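Side-chain contact in heat shock protein STI1 (Saccharomyces cerevisiae, PDB 3UPV), which links the Hsp70 and Hsp90 chaperones as an adaptor, its TPR2B domain here binding the C-terminal part of Hsp70: residues E93-A98 and R112-L117. Sequence-based numbering, arbitrary orientation.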
ATOM      1  N   GLU A  93       0.085 -14.160  -6.908  1.00  9.53           N
ATOM      2  CA  GLU A  93       1.192 -14.558  -6.007  1.00 10.16           C
ATOM      3  C   GLU A  93       1.286 -13.603  -4.805  1.00 10.31           C
ATOM      4  O   GLU A  93       1.415 -14.032  -3.646  1.00 10.31           O
ATOM      5  CB  GLU A  93       2.549 -14.613  -6.777  1.00 11.15           C
ATOM      6  CG  GLU A  93       2.806 -15.967  -7.498  1.00 15.85           C
ATOM      7  CD  GLU A  93       4.005 -15.939  -8.474  1.00 21.94           C
ATOM      8  OE1 GLU A  93       4.251 -16.952  -9.142  1.00 27.72           O
ATOM      9  OE2 GLU A  93       4.693 -14.911  -8.615  1.00 26.68           O
ATOM     10  N   THR A  94       1.114 -12.311  -5.081  1.00  8.64           N
ATOM     11  CA  THR A  94       1.188 -11.349  -4.038  1.00  8.44           C
ATOM     12  C   THR A  94      -0.006 -11.564  -3.079  1.00  9.11           C
ATOM     13  O   THR A  94       0.139 -11.409  -1.852  1.00  9.91           O
ATOM     14  CB  THR A  94       1.113  -9.947  -4.614  1.00  8.68           C
ATOM     15  OG1 THR A  94       2.190  -9.766  -5.541  1.00  9.44           O
ATOM     16  CG2 THR A  94       1.216  -8.871  -3.488  1.00  7.44           C
ATOM     17  N   LEU A  95      -1.186 -11.878  -3.638  1.00  8.92           N
ATOM     18  CA  LEU A  95      -2.353 -12.102  -2.814  1.00  7.63           C
ATOM     19  C   LEU A  95      -2.232 -13.353  -1.956  1.00  8.13           C
ATOM     20  O   LEU A  95      -2.793 -13.389  -0.830  1.00  8.35           O
ATOM     21  CB  LEU A  95      -3.634 -12.162  -3.599  1.00  8.14           C
ATOM     22  CG  LEU A  95      -3.946 -10.794  -4.169  1.00  8.78           C
ATOM     23  CD1 LEU A  95      -4.879 -10.814  -5.433  1.00  8.75           C
ATOM     24  CD2 LEU A  95      -4.464  -9.894  -3.042  1.00  7.27           C
ATOM     25  N   ASP A  96      -1.584 -14.387  -2.499  1.00 10.17           N
ATOM     26  CA  ASP A  96      -1.273 -15.612  -1.690  1.00 11.19           C
ATOM     27  C   ASP A  96      -0.469 -15.276  -0.441  1.00 12.62           C
ATOM     28  O   ASP A  96      -0.772 -15.740   0.682  1.00 12.83           O
ATOM     29  CB  ASP A  96      -0.488 -16.601  -2.539  1.00 13.66           C
ATOM     30  CG  ASP A  96      -1.373 -17.451  -3.389  1.00 17.79           C
ATOM     31  OD1 ASP A  96      -2.611 -17.474  -3.160  1.00 20.94           O
ATOM     32  OD2 ASP A  96      -0.804 -18.102  -4.297  1.00 21.02           O
ATOM     33  N   ALA A  97       0.488 -14.385  -0.607  1.00 12.31           N
ATOM     34  CA  ALA A  97       1.368 -13.968   0.490  1.00 12.63           C
ATOM     35  C   ALA A  97       0.640 -13.081   1.470  1.00 12.68           C
ATOM     36  O   ALA A  97       0.804 -13.255   2.702  1.00 12.06           O
ATOM     37  CB  ALA A  97       2.582 -13.254  -0.063  1.00 12.14           C
ATOM     38  N   ALA A  98      -0.267 -12.239   0.934  1.00 10.95           N
ATOM     39  CA  ALA A  98      -1.057 -11.335   1.718  1.00 11.32           C
ATOM     40  C   ALA A  98      -2.021 -12.166   2.528  1.00 10.55           C
ATOM     41  O   ALA A  98      -2.245 -11.862   3.688  1.00 11.56           O
ATOM     42  CB  ALA A  98      -1.850 -10.351   0.817  1.00  9.28           C
ATOM     43  N   ARG A 112     -11.701 -10.892   3.437  1.00  8.82           N
ATOM     44  CA  ARG A 112     -12.692 -10.600   2.415  1.00 10.08           C
ATOM     45  C   ARG A 112     -12.088  -9.785   1.289  1.00 11.28           C
ATOM     46  O   ARG A 112     -12.328 -10.102   0.111  1.00 11.26           O
ATOM     47  CB  ARG A 112     -13.961  -9.924   3.003  1.00  8.87           C
ATOM     48  CG  ARG A 112     -14.809 -10.931   3.727  1.00 13.79           C
ATOM     49  CD  ARG A 112     -16.069 -10.207   4.187  1.00 18.59           C
ATOM     50  NE  ARG A 112     -16.857 -11.006   5.124  1.00 24.98           N
ATOM     51  CZ  ARG A 112     -16.744 -10.917   6.448  1.00 31.29           C
ATOM     52  NH1 ARG A 112     -17.500 -11.684   7.240  1.00 34.06           N
ATOM     53  NH2 ARG A 112     -15.864 -10.060   6.987  1.00 34.53           N
ATOM     54  N   GLU A 113     -11.273  -8.781   1.642  1.00 10.45           N
ATOM     55  CA  GLU A 113     -10.726  -7.924   0.605  1.00 11.35           C
ATOM     56  C   GLU A 113      -9.749  -8.715  -0.272  1.00  9.72           C
ATOM     57  O   GLU A 113      -9.787  -8.652  -1.509  1.00 11.37           O
ATOM     58  CB  GLU A 113     -10.030  -6.721   1.215  1.00 12.02           C
ATOM     59  CG  GLU A 113      -9.316  -5.891   0.086  1.00 11.70           C
ATOM     60  CD  GLU A 113      -8.704  -4.565   0.515  1.00 15.90           C
ATOM     61  OE1 GLU A 113      -8.469  -3.710  -0.426  1.00 17.11           O
ATOM     62  OE2 GLU A 113      -8.444  -4.399   1.721  1.00 18.41           O
ATOM     63  N   ILE A 114      -8.962  -9.574   0.354  1.00  9.27           N
ATOM     64  CA  ILE A 114      -7.951 -10.293  -0.384  1.00  8.66           C
ATOM     65  C   ILE A 114      -8.624 -11.279  -1.313  1.00  9.27           C
ATOM     66  O   ILE A 114      -8.192 -11.419  -2.473  1.00  9.43           O
ATOM     67  CB  ILE A 114      -7.016 -11.030   0.565  1.00  9.57           C
ATOM     68  CG1 ILE A 114      -6.159  -9.982   1.352  1.00  5.87           C
ATOM     69  CG2 ILE A 114      -6.169 -12.034  -0.223  1.00 10.17           C
ATOM     70  CD1 ILE A 114      -5.297 -10.544   2.504  1.00  7.53           C
ATOM     71  N   ASP A 115      -9.686 -11.931  -0.839  1.00  8.61           N
ATOM     72  CA  ASP A 115     -10.411 -12.932  -1.656  1.00 11.32           C
ATOM     73  C   ASP A 115     -11.083 -12.265  -2.888  1.00 10.75           C
ATOM     74  O   ASP A 115     -11.095 -12.807  -3.998  1.00 11.40           O
ATOM     75  CB  ASP A 115     -11.480 -13.687  -0.837  1.00 12.00           C
ATOM     76  CG  ASP A 115     -10.880 -14.757   0.117  1.00 15.52           C
ATOM     77  OD1 ASP A 115      -9.681 -15.139  -0.052  1.00 18.92           O
ATOM     78  OD2 ASP A 115     -11.609 -15.202   1.043  1.00 19.43           O
ATOM     79  N   GLN A 116     -11.567 -11.061  -2.753  1.00 10.26           N
ATOM     80  CA  GLN A 116     -12.192 -10.448  -3.918  1.00 10.03           C
ATOM     81  C   GLN A 116     -11.162  -9.924  -4.936  1.00 10.12           C
ATOM     82  O   GLN A 116     -11.434  -9.943  -6.148  1.00  8.98           O
ATOM     83  CB  GLN A 116     -13.252  -9.408  -3.556  1.00 11.73           C
ATOM     84  CG  GLN A 116     -12.737  -8.160  -2.825  1.00 11.47           C
ATOM     85  CD  GLN A 116     -12.398  -7.031  -3.747  1.00 16.32           C
ATOM     86  OE1 GLN A 116     -12.931  -6.920  -4.826  1.00 13.07           O
ATOM     87  NE2 GLN A 116     -11.500  -6.156  -3.307  1.00 18.85           N
ATOM     88  N   LEU A 117     -10.000  -9.501  -4.427  1.00  8.52           N
ATOM     89  CA  LEU A 117      -8.873  -9.159  -5.322  1.00  9.31           C
ATOM     90  C   LEU A 117      -8.427 -10.394  -6.052  1.00  8.43           C
ATOM     91  O   LEU A 117      -8.198 -10.327  -7.262  1.00 10.18           O
ATOM     92  CB  LEU A 117      -7.688  -8.516  -4.570  1.00  7.25           C
ATOM     93  CG  LEU A 117      -8.072  -7.156  -4.006  1.00  9.96           C
ATOM     94  CD1 LEU A 117      -6.995  -6.652  -3.098  1.00  9.04           C
ATOM     95  CD2 LEU A 117      -8.521  -6.081  -5.082  1.00  8.37           C
TER
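Thr94 OG1 is held by two partners, the side-chain amide NE2 of Gln82 on helix 72-84 and the carbonyl O of Ser90 one turn back on its own helix, while the bond from Ala98 N to Thr94 O, 2.9 Å, leads along the helix to the face that meets 112-117. There the four touching residues are buried and their side chains are all aliphatic, with no polar group to satisfy, and some methyls also pack on backbone carbonyl groups. Ala98 CB meets Ile114 CD1 at 3.8 Å. The same CD1 also lies 3.5 Å from Ala98 O; a small residue at Ala98 leaves room for this approach. Ile114 places its two branches on successive turns of the facing helix: CG1 stands beside its own backbone N (chi1 -69°) and carries CD1 to Ala98, whereas CG2 reaches Leu95, 3.7 Å from Leu95 O and 3.9 Å from Leu95 CD2. These two side chains slide past one another in opposite senses. Leu95 instead crosses Leu117 at roughly a right angle, its forked end spanning the base of that residue, with CD1 3.7 Å and CD2 3.8 Å from Leu117 CB. An alanine in place of Leu95 would remove the whole fork beyond CB and would probably leave a gap beside Ile114 CG2 and Leu117 CB. Leu95 also rests on Ala79 and Leu117 on Thr80, so helix 72-84 helps enclose this apolar core. Glu113, packed on Ile76, hydrogen-bonds through OE2 to a polar side chain of the bound peptide. With short segment axes 9.9 Å apart and nearly antiparallel at 162°, the contact joins TPR 9 to helix 111-124, an arrangement characteristic of the C-terminal capping helix that closes a tetratricopeptide-repeat array.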